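Local atomic coordinates of D-lactate dehydrogenase (Fermentative) (Pseudomonas aeruginosa, PDB entry 6ABJ), a protein that probably catalyses the NADH-dependent interconversion of pyruvate and D-lactate as a tetramer of the D-isomer specific 2-hydroxyacid dehydrogenase family. Residues Val121-Val126 and Ala176-Gly181; Gly127-Leu132 and Met244-Gly249; Asn133-Arg138 and His151-Phe156; Gly272-Glu277 and Val307-Gln312. One frame throughout, in Å; residues are numbered along the deposited sequence.

How the contacts relate
Helix 118-134 supplies the first segment of contacts 1 and 2 and runs on into contact 3. Contact 3 closes the shortest loop, just past the helix end, by bringing 151-156 back to 133-138. That loop lies within the longer ones closed by contacts 1 and 2. Contacts 1 and 2 cross, because 176-181 falls between 127-132 and 244-249. Contact 1 joins the helix to helix 170-181, and contact 2 joins it to strand 243-247 of the Rossmann sheet. Contact 4 follows in series and pairs strands 268-273 and 306-308. Strand 268-273 neighbours 243-247, H124 NE2 is hydrogen-bonded to T309 OG1, and H137 packs on V307, so contact 4 meets the other three.

Contact 1. Residues Val121-Val126 and Ala176-Gly181; sequences VAEHAV and ARIMAG
V126 reaches across to I178 and M179 with a single methyl, CG2. V126 CG2 lies 3.8 Å from M179 SD and 3.9 Å from I178 CG2. It stands anti to the carbonyl carbon of V126, while CG1 is anti to the backbone N (chi1 177°). V126 and I178 cross obliquely. V126 and M179 run alongside each other, pointing opposite ways. The bend at chi2 of M179 (-57°) sets where SD lies, and SD is the atom that meets V126. I178 also works with its other end. I178 CD1 approaches A122 CB at 4.2 Å and E123 CG at 4.1 Å, so one isoleucine spans about one turn of the facing helix.

The contact joins helix 118-134 to helix 170-181 of the NAD-binding Rossmann domain. The short axes pass 10.1 Å apart at a crossing angle of -43°. The second helix carries Q170 and I171, both NADH-binding residues, at its start. A122 CB also packs on T174 and F175 of that helix.

E123 gives only its aliphatic part to I178, and the two side chains meet at about a right angle. Its carboxylate turns to the second subunit, where OE1 accepts from the backbone N of L158 and OE2 from that of H159. F182 of the second subunit packs on both E123 and I178.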
loop_
_atom_site.group_PDB
_atom_site.type_symbol
_atom_site.label_atom_id
_atom_site.label_comp_id
_atom_site.label_asym_id
_atom_site.label_seq_id
_atom_site.Cartn_x
_atom_site.Cartn_y
_atom_site.Cartn_z
ATOM N N VAL B 121 -7.914 -18.464 17.977
ATOM C CA VAL B 121 -6.686 -17.812 18.386
ATOM C C VAL B 121 -5.439 -18.565 17.901
ATOM O O VAL B 121 -4.503 -17.963 17.370
ATOM C CB VAL B 121 -6.647 -17.519 19.918
ATOM C CG1 VAL B 121 -5.340 -16.820 20.304
ATOM C CG2 VAL B 121 -7.811 -16.604 20.294
ATOM N N ALA B 122 -5.430 -19.885 18.006
ATOM C CA ALA B 122 -4.264 -20.643 17.590
ATOM C C ALA B 122 -4.108 -20.593 16.027
ATOM O O ALA B 122 -3.002 -20.539 15.524
ATOM C CB ALA B 122 -4.382 -22.083 18.065
ATOM N N GLU B 123 -5.224 -20.622 15.319
ATOM C CA GLU B 123 -5.229 -20.490 13.887
ATOM C C GLU B 123 -4.616 -19.142 13.447
ATOM O O GLU B 123 -3.843 -19.082 12.477
ATOM C CB GLU B 123 -6.600 -20.757 13.314
ATOM C CG GLU B 123 -6.980 -22.240 13.384
ATOM C CD GLU B 123 -8.398 -22.508 12.904
ATOM O OE1 GLU B 123 -8.968 -21.646 12.239
ATOM O OE2 GLU B 123 -8.930 -23.620 13.226
ATOM N N HIS B 124 -4.946 -18.093 14.172
ATOM C CA HIS B 124 -4.457 -16.788 13.860
ATOM C C HIS B 124 -2.937 -16.721 14.073
ATOM O O HIS B 124 -2.236 -16.158 13.252
ATOM C CB HIS B 124 -5.118 -15.758 14.712
ATOM C CG HIS B 124 -4.826 -14.354 14.252
ATOM N ND1 HIS B 124 -5.495 -13.777 13.211
ATOM C CD2 HIS B 124 -4.001 -13.405 14.731
ATOM C CE1 HIS B 124 -5.065 -12.534 13.027
ATOM N NE2 HIS B 124 -4.164 -12.278 13.952
ATOM N N ALA B 125 -2.440 -17.345 15.140
ATOM C CA ALA B 125 -1.036 -17.442 15.361
ATOM C C ALA B 125 -0.374 -18.136 14.182
ATOM O O ALA B 125 0.672 -17.674 13.711
ATOM C CB ALA B 125 -0.723 -18.134 16.675
ATOM N N VAL B 126 -0.929 -19.253 13.716
ATOM C CA VAL B 126 -0.342 -19.950 12.584
ATOM C C VAL B 126 -0.386 -19.078 11.312
ATOM O O VAL B 126 0.574 -19.068 10.518
ATOM C CB VAL B 126 -0.999 -21.338 12.384
ATOM C CG1 VAL B 126 -0.451 -22.032 11.172
ATOM C CG2 VAL B 126 -0.804 -22.191 13.638
ATOM N N ALA B 176 -0.057 -26.122 19.480
ATOM C CA ALA B 176 0.932 -27.205 19.359
ATOM C C ALA B 176 0.454 -28.306 18.418
ATOM O O ALA B 176 1.245 -28.810 17.584
ATOM C CB ALA B 176 1.300 -27.757 20.730
ATOM N N ARG B 177 -0.821 -28.707 18.505
ATOM C CA ARG B 177 -1.338 -29.781 17.667
ATOM C C ARG B 177 -1.312 -29.379 16.194
ATOM O O ARG B 177 -0.974 -30.163 15.288
ATOM C CB ARG B 177 -2.810 -30.162 18.076
ATOM C CG ARG B 177 -3.451 -31.265 17.224
ATOM C CD ARG B 177 -4.500 -32.135 17.987
ATOM N NE ARG B 177 -5.137 -31.348 19.031
ATOM C CZ ARG B 177 -4.914 -31.443 20.344
ATOM N NH1 ARG B 177 -4.124 -32.348 20.840
ATOM N NH2 ARG B 177 -5.504 -30.585 21.176
ATOM N N ILE B 178 -1.683 -28.136 15.910
ATOM C CA ILE B 178 -1.609 -27.674 14.510
ATOM C C ILE B 178 -0.187 -27.722 14.020
ATOM O O ILE B 178 0.056 -28.221 12.939
ATOM C CB ILE B 178 -2.127 -26.244 14.354
ATOM C CG1 ILE B 178 -3.610 -26.182 14.693
ATOM C CG2 ILE B 178 -1.980 -25.806 12.910
ATOM C CD1 ILE B 178 -4.136 -24.774 14.880
ATOM N N MET B 179 0.769 -27.218 14.807
ATOM C CA MET B 179 2.143 -27.149 14.307
ATOM C C MET B 179 2.766 -28.569 14.165
ATOM O O MET B 179 3.584 -28.802 13.242
ATOM C CB MET B 179 3.044 -26.257 15.166
ATOM C CG MET B 179 2.600 -24.794 15.234
ATOM S SD MET B 179 2.483 -24.058 13.561
ATOM C CE MET B 179 4.212 -23.954 13.136
ATOM N N ALA B 180 2.376 -29.484 15.053
ATOM C CA ALA B 180 2.728 -30.896 14.883
ATOM C C ALA B 180 2.299 -31.478 13.558
ATOM O O ALA B 180 3.057 -32.193 12.945
ATOM C CB ALA B 180 2.166 -31.717 16.026
ATOM N N GLY B 181 1.143 -31.069 13.035
ATOM C CA GLY B 181 0.669 -31.513 11.712
ATOM C C GLY B 181 1.465 -31.055 10.517
ATOM O O GLY B 181 1.437 -31.686 9.446
#

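Contact 2. Residues Gly127-Leu132 and Met244-Gly249; sequences GLILTL and MLINTG
This contact belongs to the core of the NAD-binding domain, where helix 118-134 lies against strand 243-247 of the parallel sheet. M244 and I246 point from the strand toward the helix and meet I129 and L132. The M244 chain starts with CG anti to the backbone N (chi1 175°), runs straight through chi2 and bends at chi3. M244 CE comes 3.7 Å from L132 CB and lies equally near the backbone O of I129. M244 SD is 3.9 Å from I129 CG2.

I246, two residues on, points to the same side of the strand. I246 CG1 is 3.7 Å from I129 CG1, with the two side chains at about a right angle. I246 CD1 then touches L132 CD1 at 3.9 Å. I246 CD1 also approaches L128 CB, more loosely.

Past the strand end, T248 continues the contact. T248 CG2 faces L128 CD1 at 4.1 Å, and the methyl also packs on A125 of the same helix. T248 is an NADH-binding residue. Just before it, N247 points away from the helix and makes an Asx turn: N247 OD1 accepts from the backbone N of G249 at 2.8 Å. N247 ND2 donates to R250 O, so both ends of the amide are bound to the following loop.

Helix packing on a parallel sheet, with an NADH-binding residue just past the carboxyl end of a strand, fits the Rossmann-type NAD-binding domain.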
loop_
_atom_site.group_PDB
_atom_site.type_symbol
_atom_site.label_atom_id
_atom_site.label_comp_id
_atom_site.label_asym_id
_atom_site.label_seq_id
_atom_site.Cartn_x
_atom_site.Cartn_y
_atom_site.Cartn_z
ATOM N N GLY B 127 -1.455 -18.317 11.118
ATOM C CA GLY B 127 -1.524 -17.427 9.994
ATOM C C GLY B 127 -0.411 -16.353 10.028
ATOM O O GLY B 127 0.213 -16.029 9.002
ATOM N N LEU B 128 -0.068 -15.907 11.234
ATOM C CA LEU B 128 0.959 -14.856 11.388
ATOM C C LEU B 128 2.277 -15.522 11.027
ATOM O O LEU B 128 3.130 -14.923 10.350
ATOM C CB LEU B 128 0.993 -14.324 12.859
ATOM C CG LEU B 128 -0.141 -13.314 13.197
ATOM C CD1 LEU B 128 0.009 -12.928 14.695
ATOM C CD2 LEU B 128 -0.133 -12.103 12.320
ATOM N N ILE B 129 2.468 -16.752 11.477
ATOM C CA ILE B 129 3.716 -17.478 11.144
ATOM C C ILE B 129 3.900 -17.600 9.631
ATOM O O ILE B 129 4.984 -17.301 9.084
ATOM C CB ILE B 129 3.694 -18.913 11.771
ATOM C CG1 ILE B 129 3.882 -18.768 13.268
ATOM C CG2 ILE B 129 4.811 -19.768 11.196
ATOM C CD1 ILE B 129 3.705 -19.987 14.089
ATOM N N LEU B 130 2.844 -18.001 8.934
ATOM C CA LEU B 130 2.981 -18.263 7.512
ATOM C C LEU B 130 3.115 -17.002 6.718
ATOM O O LEU B 130 3.895 -16.949 5.794
ATOM C CB LEU B 130 1.794 -19.079 6.998
ATOM C CG LEU B 130 1.989 -20.582 7.310
ATOM C CD1 LEU B 130 0.669 -21.248 7.235
ATOM C CD2 LEU B 130 3.056 -21.203 6.396
ATOM N N THR B 131 2.397 -15.937 7.109
ATOM C CA THR B 131 2.540 -14.711 6.394
ATOM C C THR B 131 3.975 -14.153 6.545
ATOM O O THR B 131 4.539 -13.611 5.594
ATOM C CB THR B 131 1.441 -13.635 6.699
ATOM O OG1 THR B 131 1.618 -12.558 5.759
ATOM C CG2 THR B 131 1.583 -13.021 7.990
ATOM N N LEU B 132 4.512 -14.218 7.746
ATOM C CA LEU B 132 5.850 -13.740 7.965
ATOM C C LEU B 132 6.890 -14.597 7.199
ATOM O O LEU B 132 7.798 -14.074 6.568
ATOM C CB LEU B 132 6.189 -13.769 9.451
ATOM C CG LEU B 132 5.555 -12.660 10.330
ATOM C CD1 LEU B 132 5.585 -13.042 11.796
ATOM C CD2 LEU B 132 6.348 -11.368 10.060
ATOM N N MET B 244 11.952 -16.588 14.854
ATOM C CA MET B 244 10.646 -15.920 14.787
ATOM C C MET B 244 9.973 -15.936 16.173
ATOM O O MET B 244 9.891 -16.997 16.779
ATOM C CB MET B 244 9.777 -16.678 13.797
ATOM C CG MET B 244 8.340 -16.187 13.707
ATOM S SD MET B 244 7.381 -17.111 12.489
ATOM C CE MET B 244 8.075 -16.536 10.972
ATOM N N LEU B 245 9.393 -14.803 16.559
ATOM C CA LEU B 245 8.567 -14.712 17.785
ATOM C C LEU B 245 7.154 -14.300 17.462
ATOM O O LEU B 245 6.931 -13.322 16.741
ATOM C CB LEU B 245 9.219 -13.678 18.703
ATOM C CG LEU B 245 8.487 -13.455 20.025
ATOM C CD1 LEU B 245 8.495 -14.657 20.966
ATOM C CD2 LEU B 245 9.128 -12.260 20.741
ATOM N N ILE B 246 6.192 -14.999 18.059
ATOM C CA ILE B 246 4.782 -14.727 17.898
ATOM C C ILE B 246 4.198 -14.475 19.328
ATOM O O ILE B 246 4.380 -15.279 20.248
ATOM C CB ILE B 246 4.046 -15.942 17.281
ATOM C CG1 ILE B 246 4.707 -16.346 15.931
ATOM C CG2 ILE B 246 2.571 -15.684 17.063
ATOM C CD1 ILE B 246 4.684 -15.271 14.848
ATOM N N ASN B 247 3.510 -13.357 19.480
ATOM C CA ASN B 247 2.767 -13.088 20.703
ATOM C C ASN B 247 1.321 -12.819 20.379
ATOM O O ASN B 247 0.925 -11.712 19.941
ATOM C CB ASN B 247 3.338 -11.917 21.480
ATOM C CG ASN B 247 2.648 -11.770 22.848
ATOM O OD1 ASN B 247 1.935 -12.688 23.280
ATOM N ND2 ASN B 247 2.820 -10.641 23.468
ATOM N N THR B 248 0.515 -13.864 20.533
ATOM C CA THR B 248 -0.955 -13.694 20.596
ATOM C C THR B 248 -1.507 -13.762 22.040
ATOM O O THR B 248 -2.699 -13.838 22.186
ATOM C CB THR B 248 -1.654 -14.728 19.722
ATOM O OG1 THR B 248 -1.332 -16.058 20.201
ATOM C CG2 THR B 248 -1.184 -14.611 18.232
ATOM N N GLY B 249 -0.664 -13.781 23.056
ATOM C CA GLY B 249 -1.099 -14.001 24.474
ATOM C C GLY B 249 -1.585 -12.716 25.166
ATOM O O GLY B 249 -2.728 -12.413 25.128
#

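Contact 3. Residues Asn133-Arg138 and His151-Phe156; sequences NRRLHR and HGLTGF
F156 O is gripped by two donors, N133 ND2 at 2.8 Å and water 2, which also binds R134 NH1. The acceptor lies in the plane of the N133 amide. The other end of that amide is bound as well: N133 OD1 accepts from F156 N at 2.9 Å. The amide is also stacked on the phenylalanine ring, planes 17° apart, with N133 ND2 3.3 Å above the F156 ring centre.

R135 is the C-prime residue of the Schellman motif that ends helix 118-134. R135 NH1 turns back to N133 O at 2.8 Å, and R135 NE makes a long bond to G152 O at 3.3 Å. T154 O lies over the centre of one guanidinium face. L153 CD2 packs on R135 CB. Water 3 joins R135 NH2 to G152 O, while water 1 links R134 NE to L153 O.

R134 also donates to A120 O and A313 O of the second subunit, and R138 forms a salt bridge with D289 of the third subunit. Within the chain, the contact joins the loop between helix 136-143 and strand 162-166 to the junction of helices 118-134 and 136-143.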
loop_
_atom_site.group_PDB
_atom_site.type_symbol
_atom_site.label_atom_id
_atom_site.label_comp_id
_atom_site.label_asym_id
_atom_site.label_seq_id
_atom_site.Cartn_x
_atom_site.Cartn_y
_atom_site.Cartn_z
ATOM N N ASN B 133 6.706 -15.913 7.274
ATOM C CA ASN B 133 7.660 -16.857 6.708
ATOM C C ASN B 133 7.721 -16.634 5.172
ATOM O O ASN B 133 8.800 -16.428 4.593
ATOM C CB ASN B 133 7.165 -18.241 7.034
ATOM C CG ASN B 133 8.049 -19.348 6.503
ATOM O OD1 ASN B 133 8.739 -19.192 5.476
ATOM N ND2 ASN B 133 7.945 -20.508 7.129
ATOM N N ARG B 134 6.553 -16.636 4.544
ATOM C CA ARG B 134 6.463 -16.579 3.112
ATOM C C ARG B 134 6.306 -15.087 2.607
ATOM O O ARG B 134 6.128 -14.834 1.400
ATOM C CB ARG B 134 5.382 -17.488 2.553
ATOM C CG ARG B 134 5.421 -18.934 3.100
ATOM C CD ARG B 134 6.785 -19.580 2.882
ATOM N NE ARG B 134 6.953 -19.836 1.500
ATOM C CZ ARG B 134 6.702 -20.988 0.870
ATOM N NH1 ARG B 134 6.422 -22.095 1.509
ATOM N NH2 ARG B 134 6.844 -21.037 -0.417
ATOM N N ARG B 135 6.355 -14.149 3.542
ATOM C CA ARG B 135 6.246 -12.741 3.201
ATOM C C ARG B 135 5.010 -12.438 2.382
ATOM O O ARG B 135 5.053 -11.637 1.448
ATOM C CB ARG B 135 7.487 -12.288 2.430
ATOM C CG ARG B 135 8.720 -12.104 3.294
ATOM C CD ARG B 135 9.463 -13.417 3.455
ATOM N NE ARG B 135 10.894 -13.213 3.642
ATOM C CZ ARG B 135 11.664 -13.992 4.394
ATOM N NH1 ARG B 135 11.138 -15.030 5.029
ATOM N NH2 ARG B 135 12.960 -13.735 4.511
ATOM N N LEU B 136 3.904 -13.074 2.735
ATOM C CA LEU B 136 2.720 -12.973 1.930
ATOM C C LEU B 136 2.118 -11.538 1.866
ATOM O O LEU B 136 1.589 -11.167 0.868
ATOM C CB LEU B 136 1.659 -13.904 2.436
ATOM C CG LEU B 136 2.000 -15.434 2.409
ATOM C CD1 LEU B 136 0.917 -16.307 3.012
ATOM C CD2 LEU B 136 2.393 -15.839 1.010
ATOM N N HIS B 137 2.240 -10.795 2.947
ATOM C CA HIS B 137 1.755 -9.391 3.006
ATOM C C HIS B 137 2.591 -8.543 2.038
ATOM O O HIS B 137 2.043 -7.706 1.282
ATOM C CB HIS B 137 1.840 -8.915 4.471
ATOM C CG HIS B 137 3.199 -8.981 5.077
ATOM N ND1 HIS B 137 3.843 -10.149 5.393
ATOM C CD2 HIS B 137 4.052 -8.006 5.422
ATOM C CE1 HIS B 137 5.016 -9.889 5.903
ATOM N NE2 HIS B 137 5.155 -8.583 5.948
ATOM N N ARG B 138 3.889 -8.812 1.974
ATOM C CA ARG B 138 4.784 -8.091 1.013
ATOM C C ARG B 138 4.474 -8.518 -0.439
ATOM O O ARG B 138 4.393 -7.679 -1.342
ATOM C CB ARG B 138 6.222 -8.334 1.326
ATOM C CG ARG B 138 6.606 -7.870 2.776
ATOM C CD ARG B 138 8.152 -7.835 2.978
ATOM N NE ARG B 138 8.759 -6.866 2.072
ATOM C CZ ARG B 138 9.955 -6.982 1.486
ATOM N NH1 ARG B 138 10.770 -8.008 1.772
ATOM N NH2 ARG B 138 10.334 -6.024 0.652
ATOM N N HIS B 151 12.483 -11.284 -5.452
ATOM C CA HIS B 151 13.624 -10.936 -4.532
ATOM C C HIS B 151 13.153 -10.674 -3.102
ATOM O O HIS B 151 12.178 -9.963 -2.880
ATOM C CB HIS B 151 14.450 -9.736 -5.018
ATOM C CG HIS B 151 13.685 -8.437 -5.043
ATOM N ND1 HIS B 151 13.653 -7.589 -3.959
ATOM C CD2 HIS B 151 12.841 -7.912 -5.955
ATOM C CE1 HIS B 151 12.850 -6.577 -4.216
ATOM N NE2 HIS B 151 12.316 -6.762 -5.413
ATOM N N GLY B 152 13.876 -11.222 -2.127
ATOM C CA GLY B 152 13.583 -11.028 -0.733
ATOM C C GLY B 152 12.395 -11.784 -0.138
ATOM O O GLY B 152 12.177 -11.711 1.058
ATOM N N LEU B 153 11.679 -12.585 -0.934
ATOM C CA LEU B 153 10.501 -13.300 -0.468
ATOM C C LEU B 153 10.738 -14.769 -0.052
ATOM O O LEU B 153 9.811 -15.435 0.416
ATOM C CB LEU B 153 9.411 -13.264 -1.538
ATOM C CG LEU B 153 8.993 -11.911 -2.059
ATOM C CD1 LEU B 153 7.835 -12.049 -3.038
ATOM C CD2 LEU B 153 8.542 -10.968 -0.911
ATOM N N THR B 154 12.001 -15.241 -0.172
ATOM C CA THR B 154 12.324 -16.592 0.179
ATOM C C THR B 154 12.040 -16.885 1.637
ATOM O O THR B 154 12.601 -16.185 2.526
ATOM C CB THR B 154 13.795 -16.917 -0.135
ATOM O OG1 THR B 154 14.041 -16.598 -1.480
ATOM C CG2 THR B 154 14.076 -18.404 0.060
ATOM N N GLY B 155 11.307 -17.952 1.904
ATOM C CA GLY B 155 11.020 -18.400 3.267
ATOM C C GLY B 155 11.772 -19.644 3.678
ATOM O O GLY B 155 12.913 -19.885 3.203
ATOM N N PHE B 156 11.181 -20.385 4.578
ATOM C CA PHE B 156 11.725 -21.619 5.074
ATOM C C PHE B 156 10.610 -22.648 5.268
ATOM O O PHE B 156 9.464 -22.307 5.595
ATOM C CB PHE B 156 12.511 -21.355 6.375
ATOM C CG PHE B 156 11.679 -20.807 7.517
ATOM C CD1 PHE B 156 11.532 -19.444 7.690
ATOM C CD2 PHE B 156 11.077 -21.628 8.422
ATOM C CE1 PHE B 156 10.837 -18.938 8.776
ATOM C CE2 PHE B 156 10.365 -21.117 9.525
ATOM C CZ PHE B 156 10.297 -19.756 9.715
HETATM O O HOH W 1 8.366 -17.649 -0.009
HETATM O O HOH W 2 6.868 -22.609 4.373
HETATM O O HOH W 3 13.726 -11.012 3.183
#

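Contact 4. Residues Gly272-Glu277 and Val307-Gln312; sequences GLDVYE and VVTAHQ
Strands 268-273 and 306-308 run parallel, with G272 beside V307 and L273 beside V308. L273 N donates to V307 O at 3.0 Å, and T309 N to L273 O at 2.9 Å. A weak bond from H311 N to D274 O follows. Strand 306-308 is the outermost strand of the sheet within this chain, in a beta-alpha-beta unit through helix 295-302. Beyond it both segments leave the sheet, and A310 centres an inverse gamma turn.

D274, an NADH-binding residue, has CG anti to the backbone N (chi1 -170°), which turns its carboxylate toward T309 and Q312. D274 OD1 takes two donors: T309 OG1 at 2.6 Å on its anti lone pair, and Q312 N at 2.7 Å on its syn lone pair. OD2 accepts from A313 N. V275 CG1 lies over one face of the H311 ring, a CH-pi contact 4.0 Å from the centroid. H311 ND1 is bonded to E279, and its ring also meets that of F314, another NADH-binding residue.

T309 OG1 is also bonded to H124 NE2 of helix 118-134. Buried D274 is thus held by one hydroxyl and two backbone amides, which fix its rotation and tie the cofactor site to the loop after strand 306-308.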
loop_
_atom_site.group_PDB
_atom_site.type_symbol
_atom_site.label_atom_id
_atom_site.label_comp_id
_atom_site.label_asym_id
_atom_site.label_seq_id
_atom_site.Cartn_x
_atom_site.Cartn_y
_atom_site.Cartn_z
ATOM N N GLY B 272 5.561 -11.444 14.972
ATOM C CA GLY B 272 4.139 -11.406 14.747
ATOM C C GLY B 272 3.454 -11.057 16.064
ATOM O O GLY B 272 3.597 -11.801 17.003
ATOM N N LEU B 273 2.757 -9.931 16.096
ATOM C CA LEU B 273 2.033 -9.545 17.299
ATOM C C LEU B 273 0.562 -9.432 16.997
ATOM O O LEU B 273 0.180 -8.838 16.009
ATOM C CB LEU B 273 2.502 -8.177 17.797
ATOM C CG LEU B 273 3.947 -7.991 18.207
ATOM C CD1 LEU B 273 4.092 -6.515 18.660
ATOM C CD2 LEU B 273 4.453 -8.941 19.248
ATOM N N ASP B 274 -0.250 -10.020 17.854
ATOM C CA ASP B 274 -1.680 -9.713 17.893
ATOM C C ASP B 274 -2.080 -8.907 19.148
ATOM O O ASP B 274 -3.220 -8.412 19.217
ATOM C CB ASP B 274 -2.528 -10.979 17.829
ATOM C CG ASP B 274 -4.006 -10.658 17.621
ATOM O OD1 ASP B 274 -4.358 -10.026 16.588
ATOM O OD2 ASP B 274 -4.845 -11.014 18.482
ATOM N N VAL B 275 -1.124 -8.671 20.024
ATOM C CA VAL B 275 -1.364 -7.923 21.246
ATOM C C VAL B 275 -0.194 -7.025 21.503
ATOM O O VAL B 275 0.939 -7.262 21.008
ATOM C CB VAL B 275 -1.594 -8.888 22.462
ATOM C CG1 VAL B 275 -2.811 -9.791 22.227
ATOM C CG2 VAL B 275 -0.379 -9.716 22.684
ATOM N N TYR B 276 -0.456 -5.998 22.289
ATOM C CA TYR B 276 0.546 -4.981 22.602
ATOM C C TYR B 276 0.171 -4.367 23.965
ATOM O O TYR B 276 -1.007 -4.207 24.291
ATOM C CB TYR B 276 0.588 -3.955 21.500
ATOM C CG TYR B 276 1.576 -2.869 21.694
ATOM C CD1 TYR B 276 2.939 -3.120 21.630
ATOM C CD2 TYR B 276 1.165 -1.566 21.907
ATOM C CE1 TYR B 276 3.865 -2.088 21.817
ATOM C CE2 TYR B 276 2.086 -0.546 22.072
ATOM C CZ TYR B 276 3.422 -0.814 22.047
ATOM O OH TYR B 276 4.371 0.187 22.250
ATOM N N GLU B 277 1.185 -4.078 24.746
ATOM C CA GLU B 277 0.981 -3.659 26.129
ATOM C C GLU B 277 0.187 -2.359 26.195
ATOM O O GLU B 277 -0.726 -2.259 27.000
ATOM C CB GLU B 277 2.332 -3.539 26.809
ATOM C CG GLU B 277 2.263 -3.169 28.283
ATOM C CD GLU B 277 3.581 -3.407 28.994
ATOM O OE1 GLU B 277 4.597 -3.773 28.388
ATOM O OE2 GLU B 277 3.599 -3.246 30.203
ATOM N N VAL B 307 4.657 -8.111 11.534
ATOM C CA VAL B 307 3.224 -7.973 11.221
ATOM C C VAL B 307 2.491 -7.856 12.545
ATOM O O VAL B 307 2.693 -8.689 13.420
ATOM C CB VAL B 307 2.704 -9.242 10.459
ATOM C CG1 VAL B 307 1.203 -9.179 10.315
ATOM C CG2 VAL B 307 3.382 -9.307 9.062
ATOM N N VAL B 308 1.654 -6.840 12.613
ATOM C CA VAL B 308 0.836 -6.546 13.799
ATOM C C VAL B 308 -0.599 -6.562 13.355
ATOM O O VAL B 308 -0.956 -5.921 12.380
ATOM C CB VAL B 308 1.134 -5.178 14.384
ATOM C CG1 VAL B 308 0.164 -4.874 15.573
ATOM C CG2 VAL B 308 2.580 -5.101 14.790
ATOM N N THR B 309 -1.417 -7.403 14.050
ATOM C CA THR B 309 -2.839 -7.367 13.941
ATOM C C THR B 309 -3.411 -6.845 15.270
ATOM O O THR B 309 -2.803 -7.043 16.313
ATOM C CB THR B 309 -3.429 -8.768 13.536
ATOM O OG1 THR B 309 -2.961 -9.777 14.395
ATOM C CG2 THR B 309 -2.984 -9.148 12.070
ATOM N N ALA B 310 -4.555 -6.163 15.176
ATOM C CA ALA B 310 -5.027 -5.323 16.268
ATOM C C ALA B 310 -5.996 -6.080 17.180
ATOM O O ALA B 310 -7.224 -5.843 17.199
ATOM C CB ALA B 310 -5.580 -3.999 15.744
ATOM N N HIS B 311 -5.420 -7.064 17.852
ATOM C CA HIS B 311 -6.129 -8.036 18.691
ATOM C C HIS B 311 -7.319 -8.672 17.981
ATOM O O HIS B 311 -8.510 -8.503 18.357
ATOM C CB HIS B 311 -6.533 -7.439 20.024
ATOM C CG HIS B 311 -6.738 -8.484 21.082
ATOM N ND1 HIS B 311 -6.440 -8.258 22.401
ATOM C CD2 HIS B 311 -7.089 -9.792 20.988
ATOM C CE1 HIS B 311 -6.595 -9.386 23.084
ATOM N NE2 HIS B 311 -7.005 -10.330 22.252
ATOM N N GLN B 312 -6.960 -9.315 16.871
ATOM C CA GLN B 312 -7.827 -9.873 15.870
ATOM C C GLN B 312 -7.934 -11.383 15.981
ATOM O O GLN B 312 -8.702 -12.023 15.256
ATOM C CB GLN B 312 -7.200 -9.476 14.491
ATOM C CG GLN B 312 -8.080 -9.600 13.314
ATOM C CD GLN B 312 -7.386 -9.411 11.993
ATOM O OE1 GLN B 312 -6.613 -8.467 11.808
ATOM N NE2 GLN B 312 -7.708 -10.271 11.054
#